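Local coordinates for C alpha-dehydrogenase (Sphingobium sp. SYK-6, PDB 4YAG), which oxidises the C-alpha alcohol of lignin-derived beta-aryl ethers with NAD as cofactor, an early step of the bacterial ether-cleavage pathway, at the interface of chains A and B. Residues are numbered along the deposited sequence; one frame, centred on the assembly and turned at random. Chains: chain A/B, C alpha-dehydrogenase.

The interface of chains A and B. Residues chain A 68, 117, 121, 124-125; chain B 104-105, 108-109.
Side by side on the N-terminal turns of helix 105-133 of chain B, B:Tyr105 and B:Asp109 take hold of one arginine, A:Arg68, the first residue of helix 68-82. The arginine chain runs extended from CG to NE (chi2 169°, chi3 176°) along one face of the tyrosine ring, pointing towards chain B while the phenol points back into chain A. Its CD methylene sits over the ring centre, 3.5 Å from the centroid, in a CH-pi contact, and the guanidinium beyond it stacks nearly parallel to the ring but offset, so that B:Tyr105 CD1 lies over the middle of the guanidinium.

The end of that guanidinium meets the carboxylate of B:Asp109 head-on in a bidentate salt bridge. NH1 of A:Arg68 donates to OD2 of B:Asp109 at 2.9 Å and NH2 to OD1 at 2.8 Å; both bonds are almost straight, and each oxygen accepts on its syn lone pair within a nearly coplanar pair of groups. At the guanidinium edge next to the one that meets the aspartate, and nearly in its plane, NE of A:Arg68 donates to the side-chain carbonyl OD1 of A:Asn121 at 3.0 Å, although NE itself lies above the amide plane; this helps to fix the rotation of the guanidinium. A:Met117 SD lies at the same edge, a weak acceptor for NH2.

The amide of A:Asn121 stands perpendicular to the tyrosine ring. A:Met124 slides past B:Tyr105 in the opposite direction, its CB 3.6 Å from CE1 of the ring, then bends at chi2 (-62°) to bring SD near the indole NE1 of B:Trp108. At the tip of the phenol, B:Tyr105 OH is 2.7 Å from a water in the ring plane, which also hydrogen-bonds the backbone O of A:Arg68. Repeated by the two-fold with the chains exchanged, this patch probably helps to hold the dimer together and to set the register of the paired 105-133 helices, a pairing typical of SDR enzymes.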
loop_
_atom_site.group_PDB
_atom_site.type_symbol
_atom_site.label_atom_id
_atom_site.label_comp_id
_atom_site.label_asym_id
_atom_site.label_seq_id
_atom_site.Cartn_x
_atom_site.Cartn_y
_atom_site.Cartn_z
ATOM N N ARG A 68 -7.101 -12.566 11.242
ATOM C CA ARG A 68 -7.459 -11.602 12.287
ATOM C C ARG A 68 -7.940 -12.255 13.576
ATOM O O ARG A 68 -7.676 -11.733 14.680
ATOM C CB ARG A 68 -8.484 -10.593 11.767
ATOM C CG ARG A 68 -7.881 -9.654 10.734
ATOM C CD ARG A 68 -8.958 -8.850 10.037
ATOM N NE ARG A 68 -8.370 -7.890 9.124
ATOM C CZ ARG A 68 -9.060 -7.216 8.202
ATOM N NH1 ARG A 68 -10.353 -7.437 8.037
ATOM N NH2 ARG A 68 -8.434 -6.352 7.430
ATOM N N MET A 117 -1.267 -6.145 5.333
ATOM C CA MET A 117 -2.319 -6.375 6.309
ATOM C C MET A 117 -1.763 -6.991 7.606
ATOM O O MET A 117 -2.355 -6.828 8.656
ATOM C CB MET A 117 -3.476 -7.210 5.735
ATOM C CG MET A 117 -4.716 -7.206 6.624
ATOM S SD MET A 117 -5.311 -5.532 7.041
ATOM C CE MET A 117 -5.829 -4.984 5.444
ATOM N N ASN A 121 -3.060 -5.594 11.003
ATOM C CA ASN A 121 -3.749 -6.477 11.959
ATOM C C ASN A 121 -3.073 -6.414 13.326
ATOM O O ASN A 121 -3.718 -6.447 14.369
ATOM C CB ASN A 121 -3.743 -7.926 11.465
ATOM C CG ASN A 121 -4.690 -8.170 10.302
ATOM O OD1 ASN A 121 -5.562 -7.333 9.986
ATOM N ND2 ASN A 121 -4.557 -9.344 9.679
ATOM N N MET A 124 -4.190 -3.178 14.919
ATOM C CA MET A 124 -5.585 -3.204 15.320
ATOM C C MET A 124 -5.820 -4.120 16.518
ATOM O O MET A 124 -6.621 -3.809 17.406
ATOM C CB MET A 124 -6.454 -3.640 14.138
ATOM C CG MET A 124 -6.439 -2.652 12.960
ATOM S SD MET A 124 -7.069 -0.996 13.345
ATOM C CE MET A 124 -8.752 -1.449 13.600
ATOM N N ALA A 125 -5.134 -5.256 16.532
ATOM C CA ALA A 125 -5.326 -6.231 17.606
ATOM C C ALA A 125 -4.637 -5.845 18.910
ATOM O O ALA A 125 -5.161 -6.149 19.976
ATOM C CB ALA A 125 -4.855 -7.603 17.164
ATOM N N THR B 104 -12.366 0.978 12.029
ATOM C CA THR B 104 -12.450 -0.468 12.238
ATOM C C THR B 104 -11.886 -1.223 11.047
ATOM O O THR B 104 -11.484 -0.632 10.052
ATOM C CB THR B 104 -13.904 -0.918 12.397
ATOM O OG1 THR B 104 -14.607 -0.647 11.176
ATOM C CG2 THR B 104 -14.568 -0.186 13.546
ATOM N N TYR B 105 -11.848 -2.544 11.150
ATOM C CA TYR B 105 -11.379 -3.338 10.030
ATOM C C TYR B 105 -12.190 -3.051 8.760
ATOM O O TYR B 105 -11.640 -3.065 7.645
ATOM C CB TYR B 105 -11.455 -4.813 10.369
ATOM C CG TYR B 105 -10.273 -5.368 11.152
ATOM C CD1 TYR B 105 -8.959 -5.120 10.768
ATOM C CD2 TYR B 105 -10.480 -6.170 12.267
ATOM C CE1 TYR B 105 -7.885 -5.652 11.483
ATOM C CE2 TYR B 105 -9.423 -6.704 12.968
ATOM C CZ TYR B 105 -8.132 -6.450 12.576
ATOM O OH TYR B 105 -7.045 -6.990 13.263
ATOM N N TRP B 108 -10.597 -0.012 7.135
ATOM C CA TRP B 108 -9.359 -0.364 6.444
ATOM C C TRP B 108 -9.656 -1.120 5.151
ATOM O O TRP B 108 -9.061 -0.844 4.100
ATOM C CB TRP B 108 -8.445 -1.247 7.304
ATOM C CG TRP B 108 -7.564 -0.418 8.185
ATOM C CD1 TRP B 108 -7.708 -0.204 9.523
ATOM C CD2 TRP B 108 -6.420 0.324 7.776
ATOM N NE1 TRP B 108 -6.710 0.637 9.970
ATOM C CE2 TRP B 108 -5.909 0.971 8.912
ATOM C CE3 TRP B 108 -5.784 0.514 6.549
ATOM C CZ2 TRP B 108 -4.781 1.789 8.854
ATOM C CZ3 TRP B 108 -4.668 1.310 6.506
ATOM C CH2 TRP B 108 -4.182 1.928 7.641
ATOM N N ASP B 109 -10.552 -2.095 5.230
ATOM C CA ASP B 109 -10.836 -2.939 4.072
ATOM C C ASP B 109 -11.461 -2.109 2.947
ATOM O O ASP B 109 -11.100 -2.265 1.779
ATOM C CB ASP B 109 -11.728 -4.110 4.465
ATOM C CG ASP B 109 -10.991 -5.152 5.302
ATOM O OD1 ASP B 109 -9.741 -5.123 5.320
ATOM O OD2 ASP B 109 -11.674 -5.985 5.936
HETATM O O HOH W 1 -7.821 -8.866 15.106
#